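Long-range contacts in inactive Zymogen C11 Protease (Parabacteroides distasonis, PDB 6MZO), which is an inactive zymogen of a clostripain-like (family C11) cysteine protease, which would probably cleave peptide bonds once activated: residues A[14-19]-A[109-114]; A[157-162]-A[193-198]; A[161-166]-A[185-190]; A[180-185]-A[227-232]. All blocks are in the same frame, centred on the assembly; numbering follows the deposited sequence.

Contact 1 (A[14-19]-A[109-114])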
loop_
_atom_site.group_PDB
_atom_site.type_symbol
_atom_site.label_atom_id
_atom_site.label_comp_id
_atom_site.label_asym_id
_atom_site.label_seq_id
_atom_site.Cartn_x
_atom_site.Cartn_y
_atom_site.Cartn_z
ATOM N N THR A 14 1.318 -15.919 -10.966
ATOM C CA THR A 14 0.899 -16.439 -9.686
ATOM C C THR A 14 0.757 -15.276 -8.710
ATOM O O THR A 14 1.658 -14.478 -8.633
ATOM C CB THR A 14 1.948 -17.434 -9.119
ATOM O OG1 THR A 14 1.878 -18.653 -9.861
ATOM C CG2 THR A 14 1.756 -17.738 -7.676
ATOM N N VAL A 15 -0.406 -15.132 -8.111
ATOM C CA VAL A 15 -0.616 -14.058 -7.104
ATOM C C VAL A 15 -0.814 -14.675 -5.705
ATOM O O VAL A 15 -1.555 -15.645 -5.508
ATOM C CB VAL A 15 -1.875 -13.248 -7.485
ATOM C CG1 VAL A 15 -2.195 -12.182 -6.373
ATOM C CG2 VAL A 15 -1.689 -12.506 -8.838
ATOM N N LEU A 16 -0.110 -14.094 -4.725
ATOM C CA LEU A 16 -0.237 -14.405 -3.307
ATOM C C LEU A 16 -0.958 -13.227 -2.646
ATOM O O LEU A 16 -0.540 -12.077 -2.817
ATOM C CB LEU A 16 1.159 -14.596 -2.646
ATOM C CG LEU A 16 1.085 -14.584 -1.095
ATOM C CD1 LEU A 16 0.328 -15.850 -0.647
ATOM C CD2 LEU A 16 2.557 -14.558 -0.594
ATOM N N ILE A 17 -2.061 -13.569 -1.971
ATOM C CA ILE A 17 -2.749 -12.573 -1.104
ATOM C C ILE A 17 -2.470 -13.002 0.334
ATOM O O ILE A 17 -2.866 -14.102 0.773
ATOM C CB ILE A 17 -4.269 -12.517 -1.429
ATOM C CG1 ILE A 17 -4.535 -12.305 -2.932
ATOM C CG2 ILE A 17 -4.905 -11.434 -0.450
ATOM C CD1 ILE A 17 -6.069 -12.066 -3.259
ATOM N N TYR A 18 -1.791 -12.104 1.063
ATOM C CA TYR A 18 -1.270 -12.413 2.385
ATOM C C TYR A 18 -1.969 -11.549 3.421
ATOM O O TYR A 18 -1.853 -10.302 3.365
ATOM C CB TYR A 18 0.239 -12.125 2.406
ATOM C CG TYR A 18 0.987 -12.509 3.644
ATOM C CD1 TYR A 18 0.989 -11.678 4.745
ATOM C CD2 TYR A 18 1.716 -13.675 3.675
ATOM C CE1 TYR A 18 1.702 -12.006 5.925
ATOM C CE2 TYR A 18 2.429 -14.029 4.798
ATOM C CZ TYR A 18 2.414 -13.181 5.943
ATOM O OH TYR A 18 3.161 -13.533 7.057
ATOM N N PHE A 19 -2.779 -12.206 4.262
ATOM C CA PHE A 19 -3.525 -11.492 5.300
ATOM C C PHE A 19 -2.790 -11.574 6.605
ATOM O O PHE A 19 -2.799 -12.626 7.257
ATOM C CB PHE A 19 -4.937 -12.086 5.452
ATOM C CG PHE A 19 -5.853 -11.857 4.283
ATOM C CD1 PHE A 19 -6.620 -10.712 4.246
ATOM C CD2 PHE A 19 -5.989 -12.781 3.211
ATOM C CE1 PHE A 19 -7.453 -10.473 3.205
ATOM C CE2 PHE A 19 -6.835 -12.551 2.157
ATOM C CZ PHE A 19 -7.589 -11.374 2.121
ATOM N N TYR A 109 4.718 -12.646 -11.172
ATOM C CA TYR A 109 4.111 -12.773 -9.831
ATOM C C TYR A 109 3.435 -11.461 -9.414
ATOM O O TYR A 109 3.858 -10.372 -9.853
ATOM C CB TYR A 109 5.157 -13.099 -8.758
ATOM C CG TYR A 109 5.824 -14.395 -9.183
ATOM C CD1 TYR A 109 5.190 -15.550 -8.943
ATOM C CD2 TYR A 109 6.991 -14.363 -9.876
ATOM C CE1 TYR A 109 5.715 -16.816 -9.372
ATOM C CE2 TYR A 109 7.531 -15.607 -10.354
ATOM C CZ TYR A 109 6.893 -16.782 -10.057
ATOM O OH TYR A 109 7.440 -17.986 -10.508
ATOM N N GLY A 110 2.415 -11.585 -8.567
ATOM C CA GLY A 110 1.909 -10.360 -7.919
ATOM C C GLY A 110 1.696 -10.614 -6.443
ATOM O O GLY A 110 1.503 -11.764 -6.005
ATOM N N LEU A 111 1.676 -9.509 -5.651
ATOM C CA LEU A 111 1.593 -9.640 -4.219
ATOM C C LEU A 111 0.503 -8.667 -3.710
ATOM O O LEU A 111 0.576 -7.510 -4.120
ATOM C CB LEU A 111 2.980 -9.323 -3.570
ATOM C CG LEU A 111 2.925 -9.488 -2.048
ATOM C CD1 LEU A 111 2.684 -10.915 -1.503
ATOM C CD2 LEU A 111 4.335 -8.955 -1.564
ATOM N N VAL A 112 -0.436 -9.190 -2.919
ATOM C CA VAL A 112 -1.449 -8.340 -2.200
ATOM C C VAL A 112 -1.121 -8.512 -0.726
ATOM O O VAL A 112 -1.047 -9.651 -0.231
ATOM C CB VAL A 112 -2.834 -8.804 -2.430
ATOM C CG1 VAL A 112 -3.820 -7.950 -1.634
ATOM C CG2 VAL A 112 -3.148 -8.770 -3.960
ATOM N N LEU A 113 -0.862 -7.396 -0.038
ATOM C CA LEU A 113 -0.521 -7.467 1.418
ATOM C C LEU A 113 -1.617 -6.760 2.118
ATOM O O LEU A 113 -1.893 -5.569 1.820
ATOM C CB LEU A 113 0.786 -6.775 1.710
ATOM C CG LEU A 113 2.012 -7.365 1.083
ATOM C CD1 LEU A 113 3.265 -6.509 1.542
ATOM C CD2 LEU A 113 2.089 -8.796 1.505
ATOM N N TRP A 114 -2.338 -7.469 2.943
ATOM C CA TRP A 114 -3.460 -6.901 3.637
ATOM C C TRP A 114 -3.074 -6.704 5.092
ATOM O O TRP A 114 -2.660 -7.684 5.766
ATOM C CB TRP A 114 -4.664 -7.861 3.572
ATOM C CG TRP A 114 -5.965 -7.326 4.112
ATOM C CD1 TRP A 114 -6.990 -6.760 3.392
ATOM C CD2 TRP A 114 -6.402 -7.341 5.474
ATOM N NE1 TRP A 114 -8.008 -6.414 4.228
ATOM C CE2 TRP A 114 -7.673 -6.752 5.505
ATOM C CE3 TRP A 114 -5.825 -7.765 6.652
ATOM C CZ2 TRP A 114 -8.378 -6.590 6.683
ATOM C CZ3 TRP A 114 -6.538 -7.614 7.838
ATOM C CH2 TRP A 114 -7.791 -7.031 7.830
#
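Thr-14 to Phe-19 and Tyr-109 to Trp-114 are neighbouring parallel strands in the middle of the large mixed sheet. Their axes come within 4.7 Å and diverge by only 14°. The register has no slip: Thr-14 faces Tyr-109, and each later residue faces the next one along. Five backbone hydrogen bonds form the ladder. Gly-110 N binds Thr-14 O, and Gly-110 O then receives Leu-16 N. Val-112 N reaches Leu-16 O at 2.9 Å, Val-112 O accepts Tyr-18 N, and Trp-114 N closes on Tyr-18 O.

On the face of Ile-17, Val-112, Phe-19 and Trp-114, the branches of Ile-17 and Val-112 run alongside each other, with Ile-17 CG2 3.8 Å from Val-112 CG1. Trp-114 has CG anti to the backbone N (chi1 -173°), whereas Phe-19 has CG anti to the carbonyl carbon (chi1 -68°), and these different first torsions swing the Phe-19 ring across the indole. Its CD1 lies 3.5 Å from Trp-114 CG, over one face of the indole. The two ring planes are 49° apart, so this is an oblique meeting. Trp-114 NE1 bonds to Asn-191 O. Helix 26-43 covers this face, with Ile-36 against Ile-17 and Phe-19.

On the face of Leu-16 and Leu-111, the two leucines point the same way, with Leu-16 CD2 3.8 Å from Leu-111 CD1. Tyr-109 CD1 packs on Thr-14 CB. Helix 90-103 lies against Thr-14, Leu-16 and Tyr-18.

Parallel core strands with helices on both faces are the hallmark of an alpha/beta/alpha sandwich, the caspase-like fold of clan CD peptidases.

Contact 2 (A[157-162]-A[193-198]); sequences FILFDA and FPYQTI
Asp-161, at the C-terminal end of core strand 155-162, meets Phe-193 and Tyr-195, beside the probable active site of this clan CD fold. The same strand supplies Leu-159. The other segment leads into helix 195-203.

Asp-161 OD2 is gripped twice. Tyr-195 OH donates to it at 2.6 Å, on the anti lone pair, away from the other carboxylate oxygen. Phe-193 N donates to the same Asp-161 OD2 at 2.9 Å. That bond is almost straight, 177° at the hydrogen, but it arrives from above the carboxylate plane. Asp-161 and Tyr-195 meet tip to tip, with the carboxylate and ring planes 30° apart. Asp-161 CG is anti to the backbone N (chi1 -169°), which sends the carboxylate out toward the loop.

The apolar half of the contact lies two residues earlier, on the same side of the strand. Leu-159 CD2 sits over the centre of the Phe-193 ring, 3.6 Å from the centroid, in a clear CH-pi contact. The other methyl, Leu-159 CD1, meets Ile-198 CD1 tip to tip at 4.0 Å. Phe-216 of helix 209-220 also meets the Phe-193 ring, and Tyr-195 rests on Val-112 of the neighbouring strand.

Asp-161 OD1 is hydrogen-bonded to His-116 NE2. The buried carboxylate is therefore held through both of its oxygens. Two donors on OD2 and His-116 on OD1 fix the rotation of the group, which is consistent with a second-shell role in orienting His-116.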
loop_
_atom_site.group_PDB
_atom_site.type_symbol
_atom_site.label_atom_id
_atom_site.label_comp_id
_atom_site.label_asym_id
_atom_site.label_seq_id
_atom_site.Cartn_x
_atom_site.Cartn_y
_atom_site.Cartn_z
ATOM N N PHE A 157 3.224 -6.299 -9.625
ATOM C CA PHE A 157 2.630 -5.278 -8.775
ATOM C C PHE A 157 2.660 -5.690 -7.315
ATOM O O PHE A 157 2.709 -6.903 -6.995
ATOM C CB PHE A 157 1.153 -4.992 -9.176
ATOM C CG PHE A 157 0.203 -6.181 -8.948
ATOM C CD1 PHE A 157 -0.435 -6.397 -7.747
ATOM C CD2 PHE A 157 -0.047 -7.137 -9.969
ATOM C CE1 PHE A 157 -1.273 -7.478 -7.521
ATOM C CE2 PHE A 157 -0.914 -8.248 -9.714
ATOM C CZ PHE A 157 -1.522 -8.421 -8.522
ATOM N N ILE A 158 2.667 -4.665 -6.430
ATOM C CA ILE A 158 2.313 -4.949 -5.036
ATOM C C ILE A 158 1.105 -4.091 -4.757
ATOM O O ILE A 158 1.134 -2.862 -5.037
ATOM C CB ILE A 158 3.435 -4.613 -4.000
ATOM C CG1 ILE A 158 4.683 -5.479 -4.249
ATOM C CG2 ILE A 158 2.872 -4.782 -2.580
ATOM C CD1 ILE A 158 5.984 -4.960 -3.469
ATOM N N LEU A 159 0.041 -4.733 -4.275
ATOM C CA LEU A 159 -1.197 -4.031 -3.882
ATOM C C LEU A 159 -1.198 -3.964 -2.365
ATOM O O LEU A 159 -1.241 -4.995 -1.697
ATOM C CB LEU A 159 -2.402 -4.800 -4.419
ATOM C CG LEU A 159 -3.802 -4.186 -4.248
ATOM C CD1 LEU A 159 -4.841 -5.081 -4.991
ATOM C CD2 LEU A 159 -4.261 -4.093 -2.836
ATOM N N PHE A 160 -1.089 -2.732 -1.840
ATOM C CA PHE A 160 -1.133 -2.575 -0.366
ATOM C C PHE A 160 -2.561 -2.327 0.068
ATOM O O PHE A 160 -3.085 -1.216 -0.114
ATOM C CB PHE A 160 -0.244 -1.397 0.056
ATOM C CG PHE A 160 1.234 -1.659 -0.059
ATOM C CD1 PHE A 160 1.861 -2.536 0.822
ATOM C CD2 PHE A 160 1.994 -0.986 -1.023
ATOM C CE1 PHE A 160 3.213 -2.761 0.741
ATOM C CE2 PHE A 160 3.400 -1.217 -1.089
ATOM C CZ PHE A 160 3.967 -2.097 -0.198
ATOM N N ASP A 161 -3.213 -3.331 0.623
ATOM C CA ASP A 161 -4.548 -3.131 1.157
ATOM C C ASP A 161 -4.349 -2.779 2.617
ATOM O O ASP A 161 -4.417 -3.619 3.511
ATOM C CB ASP A 161 -5.423 -4.416 0.904
ATOM C CG ASP A 161 -6.897 -4.153 1.214
ATOM O OD1 ASP A 161 -7.231 -3.201 1.976
ATOM O OD2 ASP A 161 -7.729 -4.953 0.823
ATOM N N ALA A 162 -4.069 -1.475 2.834
ATOM C CA ALA A 162 -3.490 -1.009 4.099
ATOM C C ALA A 162 -3.642 0.511 4.098
ATOM O O ALA A 162 -3.935 1.093 3.065
ATOM C CB ALA A 162 -1.991 -1.401 4.216
ATOM N N PHE A 193 -10.056 -3.590 -0.288
ATOM C CA PHE A 193 -10.291 -3.533 -1.728
ATOM C C PHE A 193 -11.514 -4.362 -2.154
ATOM O O PHE A 193 -11.943 -5.306 -1.457
ATOM C CB PHE A 193 -9.060 -4.004 -2.529
ATOM C CG PHE A 193 -8.059 -2.948 -2.776
ATOM C CD1 PHE A 193 -7.422 -2.336 -1.727
ATOM C CD2 PHE A 193 -7.775 -2.562 -4.107
ATOM C CE1 PHE A 193 -6.424 -1.321 -1.996
ATOM C CE2 PHE A 193 -6.837 -1.565 -4.373
ATOM C CZ PHE A 193 -6.140 -0.972 -3.319
ATOM N N PRO A 194 -12.099 -4.019 -3.313
ATOM C CA PRO A 194 -13.294 -4.747 -3.787
ATOM C C PRO A 194 -12.852 -5.987 -4.547
ATOM O O PRO A 194 -12.839 -6.032 -5.792
ATOM C CB PRO A 194 -13.976 -3.714 -4.695
ATOM C CG PRO A 194 -12.798 -2.921 -5.303
ATOM C CD PRO A 194 -11.869 -2.750 -4.048
ATOM N N TYR A 195 -12.404 -6.977 -3.777
ATOM C CA TYR A 195 -11.831 -8.153 -4.437
ATOM C C TYR A 195 -12.845 -8.734 -5.364
ATOM O O TYR A 195 -12.485 -9.370 -6.381
ATOM C CB TYR A 195 -11.349 -9.226 -3.396
ATOM C CG TYR A 195 -10.156 -8.670 -2.637
ATOM C CD1 TYR A 195 -8.917 -8.605 -3.271
ATOM C CD2 TYR A 195 -10.301 -8.083 -1.398
ATOM C CE1 TYR A 195 -7.798 -8.034 -2.628
ATOM C CE2 TYR A 195 -9.189 -7.492 -0.730
ATOM C CZ TYR A 195 -7.947 -7.462 -1.387
ATOM O OH TYR A 195 -6.897 -6.863 -0.786
ATOM N N GLN A 196 -14.149 -8.559 -5.072
ATOM C CA GLN A 196 -15.123 -9.245 -5.938
ATOM C C GLN A 196 -15.186 -8.679 -7.366
ATOM O O GLN A 196 -15.824 -9.328 -8.240
ATOM C CB GLN A 196 -16.510 -9.160 -5.272
ATOM C CG GLN A 196 -17.139 -7.739 -5.294
ATOM C CD GLN A 196 -16.589 -6.751 -4.275
ATOM O OE1 GLN A 196 -15.732 -7.031 -3.424
ATOM N NE2 GLN A 196 -17.136 -5.517 -4.349
ATOM N N THR A 197 -14.479 -7.581 -7.634
ATOM C CA THR A 197 -14.503 -7.027 -8.978
ATOM C C THR A 197 -13.110 -6.962 -9.602
ATOM O O THR A 197 -13.007 -6.605 -10.787
ATOM C CB THR A 197 -15.098 -5.574 -9.052
ATOM O OG1 THR A 197 -14.340 -4.643 -8.258
ATOM C CG2 THR A 197 -16.542 -5.553 -8.623
ATOM N N ILE A 198 -12.039 -7.205 -8.857
ATOM C CA ILE A 198 -10.676 -7.001 -9.430
ATOM C C ILE A 198 -9.890 -8.297 -9.738
ATOM O O ILE A 198 -8.694 -8.234 -10.114
ATOM C CB ILE A 198 -9.759 -6.174 -8.530
ATOM C CG1 ILE A 198 -9.706 -6.769 -7.122
ATOM C CG2 ILE A 198 -10.421 -4.706 -8.429
ATOM C CD1 ILE A 198 -8.486 -6.142 -6.252
#

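Contact 3 (A[161-166]-A[185-190])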
loop_
_atom_site.group_PDB
_atom_site.type_symbol
_atom_site.label_atom_id
_atom_site.label_comp_id
_atom_site.label_asym_id
_atom_site.label_seq_id
_atom_site.Cartn_x
_atom_site.Cartn_y
_atom_site.Cartn_z
ATOM N N ASP A 161 -3.213 -3.331 0.623
ATOM C CA ASP A 161 -4.548 -3.131 1.157
ATOM C C ASP A 161 -4.349 -2.779 2.617
ATOM O O ASP A 161 -4.417 -3.619 3.511
ATOM C CB ASP A 161 -5.423 -4.416 0.904
ATOM C CG ASP A 161 -6.897 -4.153 1.214
ATOM O OD1 ASP A 161 -7.231 -3.201 1.976
ATOM O OD2 ASP A 161 -7.729 -4.953 0.823
ATOM N N ALA A 162 -4.069 -1.475 2.834
ATOM C CA ALA A 162 -3.490 -1.009 4.099
ATOM C C ALA A 162 -3.642 0.511 4.098
ATOM O O ALA A 162 -3.935 1.093 3.065
ATOM C CB ALA A 162 -1.991 -1.401 4.216
ATOM N N CYS A 163 -3.506 1.082 5.275
ATOM C CA CYS A 163 -3.537 2.542 5.314
ATOM C C CYS A 163 -2.222 3.199 4.975
ATOM O O CYS A 163 -1.128 2.774 5.388
ATOM C CB CYS A 163 -3.984 3.033 6.705
ATOM S SG CYS A 163 -5.574 2.341 7.223
ATOM N N TYR A 164 -2.370 4.349 4.289
ATOM C CA TYR A 164 -1.323 5.347 4.079
ATOM C C TYR A 164 -0.142 4.884 3.248
ATOM O O TYR A 164 0.916 5.505 3.294
ATOM C CB TYR A 164 -0.824 5.875 5.427
ATOM C CG TYR A 164 -1.910 6.452 6.291
ATOM C CD1 TYR A 164 -2.730 7.501 5.817
ATOM C CD2 TYR A 164 -2.154 5.952 7.546
ATOM C CE1 TYR A 164 -3.685 8.033 6.634
ATOM C CE2 TYR A 164 -3.125 6.497 8.398
ATOM C CZ TYR A 164 -3.913 7.542 7.926
ATOM O OH TYR A 164 -4.878 8.094 8.721
ATOM N N MET A 165 -0.314 3.837 2.445
ATOM C CA MET A 165 0.876 3.311 1.802
ATOM C C MET A 165 1.236 4.014 0.557
ATOM O O MET A 165 2.346 3.879 0.058
ATOM C CB MET A 165 0.733 1.766 1.511
ATOM C CG MET A 165 0.621 0.963 2.797
ATOM S SD MET A 165 2.018 1.082 3.948
ATOM C CE MET A 165 3.199 -0.025 3.091
ATOM N N SER A 166 0.289 4.745 -0.050
ATOM C CA SER A 166 0.659 5.571 -1.217
ATOM C C SER A 166 1.302 6.837 -0.732
ATOM O O SER A 166 0.623 7.886 -0.583
ATOM C CB SER A 166 -0.586 5.962 -2.063
ATOM O OG SER A 166 -1.022 4.806 -2.777
ATOM N N PRO A 185 -3.367 6.817 -0.335
ATOM C CA PRO A 185 -2.675 7.794 0.538
ATOM C C PRO A 185 -3.381 8.048 1.822
ATOM O O PRO A 185 -2.781 8.712 2.667
ATOM C CB PRO A 185 -2.601 9.065 -0.291
ATOM C CG PRO A 185 -3.771 8.915 -1.312
ATOM C CD PRO A 185 -3.914 7.424 -1.590
ATOM N N THR A 186 -4.609 7.585 1.968
ATOM C CA THR A 186 -5.371 7.829 3.213
ATOM C C THR A 186 -5.732 6.509 3.843
ATOM O O THR A 186 -4.983 5.532 3.576
ATOM C CB THR A 186 -6.630 8.741 3.004
ATOM O OG1 THR A 186 -7.602 8.107 2.143
ATOM C CG2 THR A 186 -6.126 10.024 2.404
ATOM N N GLU A 187 -6.782 6.423 4.662
ATOM C CA GLU A 187 -7.151 5.140 5.288
ATOM C C GLU A 187 -8.027 4.347 4.343
ATOM O O GLU A 187 -8.766 4.898 3.523
ATOM C CB GLU A 187 -7.839 5.370 6.643
ATOM C CG GLU A 187 -6.869 5.924 7.619
ATOM C CD GLU A 187 -7.379 5.956 9.064
ATOM O OE1 GLU A 187 -8.410 5.335 9.381
ATOM O OE2 GLU A 187 -6.697 6.597 9.858
ATOM N N ILE A 188 -7.871 3.015 4.411
ATOM C CA ILE A 188 -8.813 2.123 3.822
ATOM C C ILE A 188 -9.366 1.390 4.995
ATOM O O ILE A 188 -8.611 0.788 5.777
ATOM C CB ILE A 188 -8.189 1.114 2.931
ATOM C CG1 ILE A 188 -7.390 1.807 1.851
ATOM C CG2 ILE A 188 -9.267 0.224 2.354
ATOM C CD1 ILE A 188 -6.617 0.813 0.909
ATOM N N LEU A 189 -10.659 1.468 5.153
ATOM C CA LEU A 189 -11.183 0.825 6.338
ATOM C C LEU A 189 -11.988 -0.399 5.904
ATOM O O LEU A 189 -11.773 -0.971 4.801
ATOM C CB LEU A 189 -12.001 1.823 7.193
ATOM C CG LEU A 189 -11.253 3.062 7.746
ATOM C CD1 LEU A 189 -12.173 3.946 8.589
ATOM C CD2 LEU A 189 -9.982 2.713 8.533
ATOM N N ALA A 190 -12.873 -0.821 6.796
ATOM C CA ALA A 190 -13.739 -1.965 6.572
ATOM C C ALA A 190 -13.002 -3.108 5.883
ATOM O O ALA A 190 -11.867 -3.450 6.225
ATOM C CB ALA A 190 -14.947 -1.549 5.753
#
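Tyr-164 and Glu-187 lie side by side and point the same way, joining two loops at the C-terminal ends of strands 155-162 and 178-183. Tyr-164 has a left-handed backbone (phi 65°), and its N donates to Thr-186 O at 3.0 Å. The Tyr-164 ring passes Pro-185 O at its edge, with CD1 3.4 Å from that oxygen. The Glu-187 chain is extended beyond CG (chi2 -170°), which carries OE2 alongside the tyrosine to its hydroxyl. Tyr-164 OH and Glu-187 OE2 are 2.6 Å apart, a weak hydrogen bond; the ring and carboxylate planes are nearly perpendicular. The Tyr-164 hydroxyl also bonds to Tyr-267 N, and Glu-187 OE1 to Ala-314 N.

Cys-163 has SG anti to the carbonyl carbon (chi1 -55°). This lays the sulfur along the other loop, 3.8 Å from Glu-187 CB. Ile-188 N points at Cys-163 SG from 3.7 Å, a weak hydrogen bond. Ile-188 turns its CD1 to Ala-162 O at 3.5 Å. Ser-166 CB packs on the Pro-185 ring, while its OG is hydrogen-bonded to Ser-228 OG.

An Asp-Ala-Cys run at the C-terminal end of a core strand, with His-116 bonded to Asp-161 two residues before the cysteine, is consistent with the cysteine nucleophile site of clan CD peptidases.

Contact 4 (A[180-185]-A[227-232])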
loop_
_atom_site.group_PDB
_atom_site.type_symbol
_atom_site.label_atom_id
_atom_site.label_comp_id
_atom_site.label_asym_id
_atom_site.label_seq_id
_atom_site.Cartn_x
_atom_site.Cartn_y
_atom_site.Cartn_z
ATOM N N TYR A 180 4.841 -1.829 -10.350
ATOM C CA TYR A 180 3.795 -0.906 -9.979
ATOM C C TYR A 180 3.416 -1.110 -8.519
ATOM O O TYR A 180 3.453 -2.188 -8.043
ATOM C CB TYR A 180 2.533 -1.141 -10.833
ATOM C CG TYR A 180 2.762 -0.807 -12.261
ATOM C CD1 TYR A 180 2.637 0.462 -12.699
ATOM C CD2 TYR A 180 3.167 -1.753 -13.141
ATOM C CE1 TYR A 180 2.899 0.784 -14.003
ATOM C CE2 TYR A 180 3.438 -1.448 -14.444
ATOM C CZ TYR A 180 3.308 -0.177 -14.871
ATOM O OH TYR A 180 3.582 0.124 -16.168
ATOM N N ILE A 181 3.024 -0.031 -7.870
ATOM C CA ILE A 181 2.563 -0.071 -6.509
ATOM C C ILE A 181 1.151 0.512 -6.503
ATOM O O ILE A 181 0.936 1.536 -7.009
ATOM C CB ILE A 181 3.428 0.799 -5.576
ATOM C CG1 ILE A 181 4.873 0.345 -5.572
ATOM C CG2 ILE A 181 2.903 0.763 -4.175
ATOM C CD1 ILE A 181 5.044 -1.019 -5.032
ATOM N N ILE A 182 0.226 -0.179 -5.875
ATOM C CA ILE A 182 -1.154 0.246 -5.786
ATOM C C ILE A 182 -1.496 0.466 -4.324
ATOM O O ILE A 182 -1.249 -0.394 -3.552
ATOM C CB ILE A 182 -2.105 -0.832 -6.348
ATOM C CG1 ILE A 182 -1.714 -1.190 -7.762
ATOM C CG2 ILE A 182 -3.533 -0.347 -6.364
ATOM C CD1 ILE A 182 -2.423 -2.389 -8.308
ATOM N N GLY A 183 -2.084 1.603 -3.974
ATOM C CA GLY A 183 -2.394 1.822 -2.562
ATOM C C GLY A 183 -3.218 3.064 -2.371
ATOM O O GLY A 183 -3.633 3.692 -3.357
ATOM N N SER A 184 -3.472 3.363 -1.109
ATOM C CA SER A 184 -4.210 4.602 -0.763
ATOM C C SER A 184 -3.318 5.519 -0.019
ATOM O O SER A 184 -2.584 5.091 0.894
ATOM C CB SER A 184 -5.442 4.284 0.096
ATOM O OG SER A 184 -6.114 5.487 0.547
ATOM N N PRO A 185 -3.367 6.817 -0.335
ATOM C CA PRO A 185 -2.675 7.794 0.538
ATOM C C PRO A 185 -3.381 8.048 1.822
ATOM O O PRO A 185 -2.781 8.712 2.667
ATOM C CB PRO A 185 -2.601 9.065 -0.291
ATOM C CG PRO A 185 -3.771 8.915 -1.312
ATOM C CD PRO A 185 -3.914 7.424 -1.590
ATOM N N ILE A 227 -7.327 6.463 -4.028
ATOM C CA ILE A 227 -6.489 5.379 -4.577
ATOM C C ILE A 227 -5.469 6.008 -5.522
ATOM O O ILE A 227 -5.694 7.104 -6.086
ATOM C CB ILE A 227 -7.378 4.324 -5.311
ATOM C CG1 ILE A 227 -6.589 3.028 -5.618
ATOM C CG2 ILE A 227 -8.066 4.979 -6.507
ATOM C CD1 ILE A 227 -6.370 2.331 -4.307
ATOM N N SER A 228 -4.316 5.374 -5.633
ATOM C CA SER A 228 -3.327 5.732 -6.650
ATOM C C SER A 228 -2.459 4.590 -7.026
ATOM O O SER A 228 -2.382 3.564 -6.301
ATOM C CB SER A 228 -2.446 6.881 -6.179
ATOM O OG SER A 228 -1.801 6.565 -4.952
ATOM N N VAL A 229 -1.897 4.740 -8.217
ATOM C CA VAL A 229 -1.013 3.728 -8.763
ATOM C C VAL A 229 0.307 4.368 -9.187
ATOM O O VAL A 229 0.294 5.340 -9.987
ATOM C CB VAL A 229 -1.615 3.101 -10.027
ATOM C CG1 VAL A 229 -0.669 2.029 -10.558
ATOM C CG2 VAL A 229 -2.920 2.438 -9.751
ATOM N N MET A 230 1.418 3.833 -8.703
ATOM C CA MET A 230 2.731 4.436 -8.991
ATOM C C MET A 230 3.518 3.515 -9.894
ATOM O O MET A 230 3.530 2.269 -9.718
ATOM C CB MET A 230 3.509 4.725 -7.677
ATOM C CG MET A 230 3.199 6.054 -7.009
ATOM S SD MET A 230 1.472 6.281 -6.609
ATOM C CE MET A 230 1.290 4.955 -5.394
ATOM N N LYS A 231 4.196 4.125 -10.888
ATOM C CA LYS A 231 5.016 3.394 -11.840
ATOM C C LYS A 231 6.479 3.451 -11.346
ATOM O O LYS A 231 7.160 4.502 -11.403
ATOM C CB LYS A 231 4.871 4.016 -13.274
ATOM C CG LYS A 231 5.590 3.207 -14.387
ATOM C CD LYS A 231 5.136 3.829 -15.722
ATOM C CE LYS A 231 5.867 3.179 -16.891
ATOM N NZ LYS A 231 7.182 3.822 -16.976
ATOM N N SER A 232 6.979 2.310 -10.856
ATOM C CA SER A 232 8.238 2.330 -10.121
ATOM C C SER A 232 9.442 2.814 -10.903
ATOM O O SER A 232 10.339 3.478 -10.309
ATOM C CB SER A 232 8.545 0.924 -9.528
ATOM O OG SER A 232 7.509 0.557 -8.634
#
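Tyr-180 and Lys-231 start an antiparallel pairing of strand 178-183 with strand 226-231. They form a non-hydrogen-bonded pair, and their side chains run alongside each other. Tyr-180 CE1 touches Lys-231 CG at 3.6 Å, and the ring lies obliquely along the aliphatic chain. The Lys-231 chain is extended as far as CE and bends only at its last torsion (chi4 -81°). Its NZ forms salt bridges with Asp-233 and Glu-234.

Ile-181 makes the next pair, a hydrogen-bonded one, with Met-230. Ile-181 N gives to Met-230 O at 3.0 Å, and Met-230 N returns to Ile-181 O at 2.9 Å. The Met-230 chain is bent at chi2 and chi3, which curls CE back to 3.8 Å from Ile-181 O.

Ile-182 faces Val-229 in a non-hydrogen-bonded pair, and Ile-182 CG1 and Val-229 CG2 are in loose contact at 4.3 Å. Gly-183 closes the ladder with Ser-228. Gly-183 N binds Ser-228 O, and Ser-228 N binds Gly-183 O at 2.9 Å. Ile-227 CD1 presses on the same Gly-183 O at 3.2 Å, a tight approach.

After Gly-183 the chain leaves the strand. Pro-185 CD comes within 4.1 Å of Ser-228 OG, which bonds to Gly-330 O.

Helix 209-220 packs on the face of Tyr-180 and Val-229 through Val-209 and Ala-213. Strand 155-162 flanks 178-183 in parallel, while strand 302-307 runs antiparallel beyond 226-231 and ends the sheet.

How the contacts relate
All four contacts belong to one large mixed sheet and the loops at its strand ends. Contact 1 comes first along the chain and closes before the others open. Contacts 2 and 3 both begin on strand 155-162 and share Asp-161 and Ala-162; contact 4 alternates with both and shares Pro-185 with contact 3. Strands 14-19, 109-115, 155-162, 178-183 and 226-231 lie in that order across the sheet. Centres are about 9 Å apart for contacts 1 and 2, 11 Å among contacts 2, 3 and 4, and 15 to 16 Å from contact 1 to contacts 4 and 3. Contacts 2 and 3 thus gather at the C-terminal end of strand 155-162, the probable active-site end of the sheet.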